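Local coordinates for protein tyrosine--tRNA ligase (Pyrococcus horikoshii, PDB 2CYC) that catalyses the ATP-dependent activation of tyrosine and its transfer to the acceptor end of tRNA(Tyr), acting as a homodimeric class I aminoacyl-tRNA synthetase, at residues Gln35-Phe40 / Gln179-Ala184; Lys67-Leu72 / Lys115-Leu120. All blocks are in the same frame, centred on the assembly; numbering follows the deposited sequence.

Contact 1: Gln35-Phe40 / Gln179-Ala184; sequences QHYIGF and QGVTIA. With TYR (tyrosine), chain C.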
ATOM      1  N   GLN A  35     -12.335  18.586  14.425  1.00 19.28           N
ATOM      2  CA  GLN A  35     -11.613  18.864  13.204  1.00 18.05           C
ATOM      3  C   GLN A  35     -12.324  18.164  12.064  1.00 17.51           C
ATOM      4  O   GLN A  35     -12.450  16.940  12.045  1.00 17.86           O
ATOM      5  CB  GLN A  35     -10.170  18.361  13.297  1.00 15.68           C
ATOM      6  CG  GLN A  35      -9.400  18.452  11.989  1.00 14.01           C
ATOM      7  CD  GLN A  35      -9.079  19.880  11.596  1.00 24.29           C
ATOM      8  OE1 GLN A  35      -9.605  20.421  10.607  1.00 21.08           O
ATOM      9  NE2 GLN A  35      -8.214  20.504  12.372  1.00 21.39           N
ATOM     10  N   HIS A  36     -12.799  18.959  11.120  1.00 16.25           N
ATOM     11  CA  HIS A  36     -13.479  18.427   9.963  1.00 15.39           C
ATOM     12  C   HIS A  36     -12.524  18.428   8.782  1.00 16.78           C
ATOM     13  O   HIS A  36     -11.437  19.009   8.832  1.00 14.14           O
ATOM     14  CB  HIS A  36     -14.712  19.296   9.627  1.00 13.93           C
ATOM     15  CG  HIS A  36     -15.013  19.394   8.159  1.00 14.94           C
ATOM     16  ND1 HIS A  36     -14.193  20.064   7.275  1.00 14.67           N
ATOM     17  CD2 HIS A  36     -16.049  18.920   7.424  1.00 11.68           C
ATOM     18  CE1 HIS A  36     -14.714  20.003   6.060  1.00 19.07           C
ATOM     19  NE2 HIS A  36     -15.840  19.316   6.122  1.00 15.23           N
ATOM     20  N   TYR A  37     -12.957  17.746   7.732  1.00 16.81           N
ATOM     21  CA  TYR A  37     -12.266  17.711   6.470  1.00 18.05           C
ATOM     22  C   TYR A  37     -13.166  17.023   5.461  1.00 15.07           C
ATOM     23  O   TYR A  37     -14.083  16.276   5.818  1.00 14.65           O
ATOM     24  CB  TYR A  37     -10.921  16.969   6.578  1.00 18.74           C
ATOM     25  CG  TYR A  37     -10.863  15.591   5.931  1.00 17.69           C
ATOM     26  CD1 TYR A  37      -9.892  15.291   4.963  1.00 17.87           C
ATOM     27  CD2 TYR A  37     -11.724  14.564   6.342  1.00 16.18           C
ATOM     28  CE1 TYR A  37      -9.773  13.997   4.435  1.00 18.75           C
ATOM     29  CE2 TYR A  37     -11.618  13.268   5.817  1.00 14.88           C
ATOM     30  CZ  TYR A  37     -10.638  12.991   4.875  1.00 17.60           C
ATOM     31  OH  TYR A  37     -10.489  11.702   4.427  1.00 16.45           O
ATOM     32  N   ILE A  38     -12.913  17.322   4.198  1.00 18.68           N
ATOM     33  CA  ILE A  38     -13.593  16.679   3.090  1.00 22.51           C
ATOM     34  C   ILE A  38     -12.557  16.742   1.975  1.00 20.66           C
ATOM     35  O   ILE A  38     -12.006  17.810   1.667  1.00 20.98           O
ATOM     36  CB  ILE A  38     -14.962  17.354   2.692  1.00 20.26           C
ATOM     37  CG1 ILE A  38     -15.512  16.648   1.445  1.00 18.77           C
ATOM     38  CG2 ILE A  38     -14.812  18.861   2.459  1.00 15.77           C
ATOM     39  CD1 ILE A  38     -16.989  16.946   1.146  1.00 15.38           C
ATOM     40  N   GLY A  39     -12.245  15.578   1.422  1.00 16.94           N
ATOM     41  CA  GLY A  39     -11.252  15.504   0.371  1.00 16.97           C
ATOM     42  C   GLY A  39     -11.864  15.453  -1.011  1.00 21.42           C
ATOM     43  O   GLY A  39     -12.988  14.983  -1.198  1.00 14.39           O
ATOM     44  N   PHE A  40     -11.121  15.944  -1.994  1.00 16.01           N
ATOM     45  CA  PHE A  40     -11.613  15.938  -3.358  1.00 15.27           C
ATOM     46  C   PHE A  40     -10.512  15.533  -4.306  1.00 17.46           C
ATOM     47  O   PHE A  40      -9.353  15.925  -4.147  1.00 20.11           O
ATOM     48  CB  PHE A  40     -12.070  17.328  -3.805  1.00 16.97           C
ATOM     49  CG  PHE A  40     -13.098  17.953  -2.929  1.00 21.54           C
ATOM     50  CD1 PHE A  40     -12.720  18.734  -1.838  1.00 17.16           C
ATOM     51  CD2 PHE A  40     -14.450  17.793  -3.208  1.00 18.05           C
ATOM     52  CE1 PHE A  40     -13.675  19.349  -1.046  1.00 18.31           C
ATOM     53  CE2 PHE A  40     -15.414  18.407  -2.416  1.00 15.25           C
ATOM     54  CZ  PHE A  40     -15.022  19.186  -1.336  1.00 21.49           C
ATOM     55  N   GLN A 179      -4.628  13.529  10.259  1.00 16.99           N
ATOM     56  CA  GLN A 179      -4.986  14.929  10.484  1.00 15.53           C
ATOM     57  C   GLN A 179      -5.850  15.115  11.742  1.00 16.47           C
ATOM     58  O   GLN A 179      -6.295  16.225  12.028  1.00 21.48           O
ATOM     59  CB  GLN A 179      -5.742  15.482   9.265  1.00 19.51           C
ATOM     60  CG  GLN A 179      -5.015  15.292   7.929  1.00 15.51           C
ATOM     61  CD  GLN A 179      -5.821  15.796   6.744  1.00 22.39           C
ATOM     62  OE1 GLN A 179      -5.773  16.983   6.389  1.00 20.91           O
ATOM     63  NE2 GLN A 179      -6.580  14.896   6.130  1.00 17.75           N
ATOM     64  N   GLY A 180      -6.083  14.030  12.480  1.00 13.71           N
ATOM     65  CA  GLY A 180      -6.898  14.091  13.687  1.00 14.07           C
ATOM     66  C   GLY A 180      -8.352  14.440  13.404  1.00 17.71           C
ATOM     67  O   GLY A 180      -9.015  15.085  14.216  1.00 16.45           O
ATOM     68  N   VAL A 181      -8.865  14.003  12.257  1.00 16.98           N
ATOM     69  CA  VAL A 181     -10.242  14.308  11.877  1.00 17.58           C
ATOM     70  C   VAL A 181     -11.317  13.602  12.720  1.00 19.99           C
ATOM     71  O   VAL A 181     -11.341  12.374  12.807  1.00 16.80           O
ATOM     72  CB  VAL A 181     -10.462  13.987  10.371  1.00 22.16           C
ATOM     73  CG1 VAL A 181     -11.907  14.217   9.984  1.00 15.09           C
ATOM     74  CG2 VAL A 181      -9.546  14.864   9.521  1.00 12.46           C
ATOM     75  N   THR A 182     -12.196  14.384  13.353  1.00 19.15           N
ATOM     76  CA  THR A 182     -13.277  13.821  14.170  1.00 16.89           C
ATOM     77  C   THR A 182     -14.620  13.997  13.457  1.00 19.71           C
ATOM     78  O   THR A 182     -15.616  13.377  13.827  1.00 17.08           O
ATOM     79  CB  THR A 182     -13.350  14.483  15.584  1.00 16.67           C
ATOM     80  OG1 THR A 182     -13.351  15.910  15.449  1.00 15.45           O
ATOM     81  CG2 THR A 182     -12.167  14.049  16.450  1.00 17.56           C
ATOM     82  N   ILE A 183     -14.641  14.868  12.451  1.00 16.18           N
ATOM     83  CA  ILE A 183     -15.844  15.088  11.645  1.00 14.52           C
ATOM     84  C   ILE A 183     -15.440  14.768  10.201  1.00 18.56           C
ATOM     85  O   ILE A 183     -14.964  15.643   9.468  1.00 14.86           O
ATOM     86  CB  ILE A 183     -16.348  16.565  11.718  1.00 14.30           C
ATOM     87  CG1 ILE A 183     -16.678  16.950  13.167  1.00 16.30           C
ATOM     88  CG2 ILE A 183     -17.582  16.747  10.822  1.00  8.24           C
ATOM     89  CD1 ILE A 183     -17.755  16.098  13.834  1.00 20.63           C
ATOM     90  N   ALA A 184     -15.611  13.508   9.805  1.00 18.30           N
ATOM     91  CA  ALA A 184     -15.242  13.069   8.455  1.00 19.70           C
ATOM     92  C   ALA A 184     -16.424  13.321   7.529  1.00 18.95           C
ATOM     93  O   ALA A 184     -17.439  12.622   7.584  1.00 16.86           O
ATOM     94  CB  ALA A 184     -14.862  11.583   8.468  1.00 17.32           C
TER
HETATM   95  N   TYR C 701     -12.270   9.545  -2.767  1.00 14.73           N
HETATM   96  CA  TYR C 701     -12.720  10.968  -2.826  1.00 22.87           C
HETATM   97  C   TYR C 701     -13.473  11.237  -4.127  1.00 25.66           C
HETATM   98  O   TYR C 701     -13.467  10.350  -5.008  1.00 26.49           O
HETATM   99  CB  TYR C 701     -11.509  11.909  -2.718  1.00 14.73           C
HETATM  100  CG  TYR C 701     -10.787  11.819  -1.387  1.00 17.44           C
HETATM  101  CD1 TYR C 701     -11.441  12.125  -0.194  1.00 14.90           C
HETATM  102  CD2 TYR C 701      -9.448  11.426  -1.321  1.00 17.69           C
HETATM  103  CE1 TYR C 701     -10.775  12.037   1.042  1.00 16.73           C
HETATM  104  CE2 TYR C 701      -8.775  11.344  -0.102  1.00 16.39           C
HETATM  105  CZ  TYR C 701      -9.441  11.645   1.074  1.00 16.40           C
HETATM  106  OH  TYR C 701      -8.768  11.548   2.280  1.00 16.00           O
HETATM  107  OXT TYR C 701     -14.054  12.332  -4.253  1.00 26.11           O

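Contact 2: Lys67-Leu72 / Lys115-Leu120; sequences KTRVFL and KVEFVL. With TYR (tyrosine), chain C.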
ATOM      1  N   LYS A  67     -13.879  23.154  13.228  1.00 17.87           N
ATOM      2  CA  LYS A  67     -12.802  23.664  12.369  1.00 19.17           C
ATOM      3  C   LYS A  67     -12.855  22.897  11.047  1.00 14.13           C
ATOM      4  O   LYS A  67     -12.655  21.682  11.013  1.00 22.79           O
ATOM      5  CB  LYS A  67     -11.437  23.454  13.036  1.00 25.97           C
ATOM      6  CG  LYS A  67     -10.274  24.134  12.311  1.00 37.16           C
ATOM      7  CD  LYS A  67     -10.382  25.664  12.366  1.00 39.08           C
ATOM      8  CE  LYS A  67      -9.172  26.340  11.717  1.00 46.06           C
ATOM      9  NZ  LYS A  67      -9.392  27.803  11.467  1.00 45.24           N
ATOM     10  N   THR A  68     -13.106  23.621   9.967  1.00 15.88           N
ATOM     11  CA  THR A  68     -13.256  23.035   8.647  1.00 17.51           C
ATOM     12  C   THR A  68     -12.022  23.053   7.756  1.00 21.00           C
ATOM     13  O   THR A  68     -11.210  23.988   7.795  1.00 17.84           O
ATOM     14  CB  THR A  68     -14.432  23.715   7.913  1.00 19.26           C
ATOM     15  OG1 THR A  68     -14.160  25.116   7.733  1.00 17.81           O
ATOM     16  CG2 THR A  68     -15.712  23.555   8.741  1.00 15.50           C
ATOM     17  N   ARG A  69     -11.902  22.016   6.928  1.00 17.72           N
ATOM     18  CA  ARG A  69     -10.752  21.888   6.031  1.00 15.75           C
ATOM     19  C   ARG A  69     -11.089  21.222   4.705  1.00 17.16           C
ATOM     20  O   ARG A  69     -11.833  20.239   4.671  1.00 18.47           O
ATOM     21  CB  ARG A  69      -9.649  21.069   6.721  1.00 17.37           C
ATOM     22  CG  ARG A  69      -8.460  20.693   5.822  1.00 16.48           C
ATOM     23  CD  ARG A  69      -7.452  19.852   6.585  1.00 12.57           C
ATOM     24  NE  ARG A  69      -7.023  20.519   7.815  1.00 21.82           N
ATOM     25  CZ  ARG A  69      -6.129  20.024   8.671  1.00 20.89           C
ATOM     26  NH1 ARG A  69      -5.810  20.707   9.762  1.00 17.70           N
ATOM     27  NH2 ARG A  69      -5.549  18.853   8.441  1.00 15.42           N
ATOM     28  N   VAL A  70     -10.540  21.769   3.621  1.00 15.48           N
ATOM     29  CA  VAL A  70     -10.713  21.205   2.281  1.00 15.77           C
ATOM     30  C   VAL A  70      -9.371  20.522   1.985  1.00 19.52           C
ATOM     31  O   VAL A  70      -8.312  21.153   2.053  1.00 18.40           O
ATOM     32  CB  VAL A  70     -10.985  22.301   1.220  1.00 19.33           C
ATOM     33  CG1 VAL A  70     -10.807  21.727  -0.192  1.00 13.91           C
ATOM     34  CG2 VAL A  70     -12.400  22.856   1.397  1.00 12.76           C
ATOM     35  N   PHE A  71      -9.438  19.229   1.683  1.00 19.27           N
ATOM     36  CA  PHE A  71      -8.279  18.385   1.406  1.00 15.16           C
ATOM     37  C   PHE A  71      -8.200  18.121  -0.105  1.00 19.08           C
ATOM     38  O   PHE A  71      -9.090  17.477  -0.675  1.00 16.62           O
ATOM     39  CB  PHE A  71      -8.463  17.070   2.179  1.00 15.16           C
ATOM     40  CG  PHE A  71      -7.269  16.151   2.166  1.00 17.29           C
ATOM     41  CD1 PHE A  71      -6.148  16.427   2.951  1.00 15.27           C
ATOM     42  CD2 PHE A  71      -7.308  14.953   1.446  1.00 15.54           C
ATOM     43  CE1 PHE A  71      -5.084  15.522   3.027  1.00 15.89           C
ATOM     44  CE2 PHE A  71      -6.248  14.036   1.511  1.00 17.92           C
ATOM     45  CZ  PHE A  71      -5.134  14.325   2.310  1.00 21.93           C
ATOM     46  N   LEU A  72      -7.137  18.624  -0.740  1.00 16.13           N
ATOM     47  CA  LEU A  72      -6.926  18.466  -2.181  1.00 20.41           C
ATOM     48  C   LEU A  72      -6.100  17.187  -2.365  1.00 20.71           C
ATOM     49  O   LEU A  72      -4.881  17.173  -2.143  1.00 21.78           O
ATOM     50  CB  LEU A  72      -6.182  19.695  -2.720  1.00 16.76           C
ATOM     51  CG  LEU A  72      -6.782  21.040  -2.274  1.00 24.48           C
ATOM     52  CD1 LEU A  72      -5.779  22.182  -2.460  1.00 20.85           C
ATOM     53  CD2 LEU A  72      -8.057  21.313  -3.051  1.00 17.15           C
ATOM     54  N   LYS A 115     -11.858  31.149   6.846  1.00 28.40           N
ATOM     55  CA  LYS A 115     -11.710  30.345   8.041  1.00 30.67           C
ATOM     56  C   LYS A 115     -11.675  28.861   7.712  1.00 28.58           C
ATOM     57  O   LYS A 115     -11.797  28.018   8.592  1.00 34.36           O
ATOM     58  CB  LYS A 115     -12.832  30.661   9.028  1.00 33.43           C
ATOM     59  CG  LYS A 115     -12.789  32.098   9.554  1.00 39.24           C
ATOM     60  CD  LYS A 115     -13.902  32.340  10.562  1.00 46.92           C
ATOM     61  CE  LYS A 115     -13.928  33.787  11.037  1.00 52.54           C
ATOM     62  NZ  LYS A 115     -12.629  34.189  11.638  1.00 56.59           N
ATOM     63  N   VAL A 116     -11.504  28.550   6.434  1.00 23.26           N
ATOM     64  CA  VAL A 116     -11.422  27.166   5.995  1.00 21.41           C
ATOM     65  C   VAL A 116      -9.954  26.834   5.710  1.00 21.23           C
ATOM     66  O   VAL A 116      -9.269  27.575   5.015  1.00 18.48           O
ATOM     67  CB  VAL A 116     -12.252  26.932   4.700  1.00 22.19           C
ATOM     68  CG1 VAL A 116     -12.028  25.520   4.189  1.00 17.53           C
ATOM     69  CG2 VAL A 116     -13.741  27.162   4.971  1.00 21.22           C
ATOM     70  N   GLU A 117      -9.467  25.739   6.280  1.00 19.17           N
ATOM     71  CA  GLU A 117      -8.095  25.305   6.044  1.00 23.49           C
ATOM     72  C   GLU A 117      -8.054  24.598   4.688  1.00 27.10           C
ATOM     73  O   GLU A 117      -8.985  23.859   4.339  1.00 23.36           O
ATOM     74  CB  GLU A 117      -7.643  24.326   7.144  1.00 19.34           C
ATOM     75  CG  GLU A 117      -7.558  24.966   8.527  1.00 24.83           C
ATOM     76  CD  GLU A 117      -7.450  23.951   9.653  1.00 29.75           C
ATOM     77  OE1 GLU A 117      -7.056  24.353  10.769  1.00 31.74           O
ATOM     78  OE2 GLU A 117      -7.771  22.761   9.436  1.00 25.84           O
ATOM     79  N   PHE A 118      -7.000  24.854   3.918  1.00 21.66           N
ATOM     80  CA  PHE A 118      -6.814  24.210   2.629  1.00 22.80           C
ATOM     81  C   PHE A 118      -5.481  23.460   2.697  1.00 22.57           C
ATOM     82  O   PHE A 118      -4.432  24.054   2.932  1.00 22.78           O
ATOM     83  CB  PHE A 118      -6.823  25.235   1.487  1.00 21.68           C
ATOM     84  CG  PHE A 118      -8.204  25.690   1.105  1.00 26.19           C
ATOM     85  CD1 PHE A 118      -8.845  26.703   1.820  1.00 23.97           C
ATOM     86  CD2 PHE A 118      -8.892  25.062   0.066  1.00 20.78           C
ATOM     87  CE1 PHE A 118     -10.150  27.078   1.509  1.00 26.81           C
ATOM     88  CE2 PHE A 118     -10.198  25.429  -0.258  1.00 23.82           C
ATOM     89  CZ  PHE A 118     -10.830  26.436   0.462  1.00 24.59           C
ATOM     90  N   VAL A 119      -5.543  22.148   2.503  1.00 19.44           N
ATOM     91  CA  VAL A 119      -4.363  21.287   2.582  1.00 16.73           C
ATOM     92  C   VAL A 119      -4.156  20.454   1.317  1.00 20.91           C
ATOM     93  O   VAL A 119      -5.056  19.736   0.882  1.00 21.11           O
ATOM     94  CB  VAL A 119      -4.494  20.323   3.799  1.00 17.75           C
ATOM     95  CG1 VAL A 119      -3.426  19.251   3.759  1.00 17.90           C
ATOM     96  CG2 VAL A 119      -4.391  21.113   5.106  1.00 24.57           C
ATOM     97  N   LEU A 120      -2.974  20.564   0.719  1.00 23.17           N
ATOM     98  CA  LEU A 120      -2.640  19.766  -0.457  1.00 20.48           C
ATOM     99  C   LEU A 120      -2.215  18.421   0.144  1.00 18.62           C
ATOM    100  O   LEU A 120      -1.319  18.388   0.985  1.00 19.61           O
ATOM    101  CB  LEU A 120      -1.472  20.409  -1.214  1.00 21.22           C
ATOM    102  CG  LEU A 120      -1.106  19.794  -2.571  1.00 29.04           C
ATOM    103  CD1 LEU A 120      -2.328  19.811  -3.486  1.00 21.13           C
ATOM    104  CD2 LEU A 120       0.050  20.570  -3.203  1.00 23.05           C
TER
HETATM  105  N   TYR C 701     -12.270   9.545  -2.767  1.00 14.73           N
HETATM  106  CA  TYR C 701     -12.720  10.968  -2.826  1.00 22.87           C
HETATM  107  C   TYR C 701     -13.473  11.237  -4.127  1.00 25.66           C
HETATM  108  O   TYR C 701     -13.467  10.350  -5.008  1.00 26.49           O
HETATM  109  CB  TYR C 701     -11.509  11.909  -2.718  1.00 14.73           C
HETATM  110  CG  TYR C 701     -10.787  11.819  -1.387  1.00 17.44           C
HETATM  111  CD1 TYR C 701     -11.441  12.125  -0.194  1.00 14.90           C
HETATM  112  CD2 TYR C 701      -9.448  11.426  -1.321  1.00 17.69           C
HETATM  113  CE1 TYR C 701     -10.775  12.037   1.042  1.00 16.73           C
HETATM  114  CE2 TYR C 701      -8.775  11.344  -0.102  1.00 16.39           C
HETATM  115  CZ  TYR C 701      -9.441  11.645   1.074  1.00 16.40           C
HETATM  116  OH  TYR C 701      -8.768  11.548   2.280  1.00 16.00           O
HETATM  117  OXT TYR C 701     -14.054  12.332  -4.253  1.00 26.11           O
HETATM  118  O   HOH W   1     -13.577  26.498   9.846  1.00 27.88           O

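Contact 1: Gln35-Phe40 / Gln179-Ala184
Tyr37 packs against Val181, CD2 of Tyr37 lying 3.7 Å from CG1 of Val181 and the two side chains crossing at about a right angle. At the other ortho carbon, NE2 of Gln179 comes within 3.5 Å of CD1 of Tyr37, the amide plane turned 85° from the ring; this nitrogen is also hydrogen-bonded to the backbone O of Asp175. Gln172, Asp175 and Ile176 of helix 164-178 also touch Tyr37, which is buried, and this is the close-packed part of the contact. OH of Tyr37 lies 2.8 Å from OH of the bound tyrosine, and that ligand oxygen sits at the edge of the Tyr37 ring, in its plane. The backbones behind these groups are parallel neighbours in the Rossmann-type core of a class I synthetase: His36 pairs with Ile183 and Tyr37 with Ala184, and Gly180, at positive phi, ends the preceding helix in a Schellman motif. Where the strands come together, O of Gln35 takes two bonds, from Thr182 N in the carbonyl plane and from Ile183 N (3.0 Å), which stands above that plane. Thr182 turns OG1 between its own N and carbonyl carbon (chi1 50°), where OG1 of Thr182 accepts from N of Gln35 at 3.0 Å while also bonded to O of Pro33. The solvent side lies at Gln35 and Gly180, both partly exposed, where CB of Gln35 touches O of Gly180 at 3.6 Å.

Contact 2: Lys67-Leu72 / Lys115-Leu120
OE2 of Glu117 is gripped by two nitrogens of Arg69, NE and NH1, each 2.9 Å away. The salt bridge is side-on, and both donors reach this one oxygen from the same face of the carboxylate, whose plane is turned 43° from the guanidinium. Arg69 runs extended to CD and then bends (chi3 -54°), while CG2 of Val119 lies over one guanidinium face and touches CD of Arg69 at 3.6 Å. NH2 of Arg69 is hydrogen-bonded to OE1 of Gln179, and an alanine here would probably leave both the Glu117 carboxylate and the Gln179 amide oxygen without their mate and uncover the Val119 methyl. On the same sheet face, CE2 of Phe71 comes to 3.6 Å from OH of the bound tyrosine. The other carboxylate oxygen, OE1 of Glu117, lies against the aliphatic chain of Lys67, whose NZ, at 4.2 Å from that OE1, is beyond salt-bridge range. At this more exposed end, a water joins N of Thr68 to O of Lys115. The parallel pairing that carries these groups is regular, with Val70 N to Glu117 O, at 2.7 Å, followed by Val119 N to Val70 O and Leu72 N to Val119 O. On the sheet face of Val70 and Leu72, the contact is apolar: CE2 of Phe118 meets CB of Val70 at 3.5 Å, the two side chains side by side and pointing the same way. Helix 87-108 covers this face, with Leu95 and Phe98 against Leu72, while strand 36-40 pairs with 69-72 on the other edge from 117-120.

In the fold
Contact 1 and contact 2 lie in series across parallel pairings of one mixed sheet, in which strands 36-40 and 69-72 are neighbours. Their centres are about 9 Å apart, and the probable bond from His36 N to Lys67 O joins them. Contact 1 is the more buried of the two, with a short pairing and a threonine hydroxyl in its bonding; contact 2 is partly buried, pairs over four residues and adds a salt bridge and a water at its exposed end. The two also meet through side chains. Each contact also lends an aromatic ring to the tyrosine pocket, Tyr37 from one and Phe71 from the other.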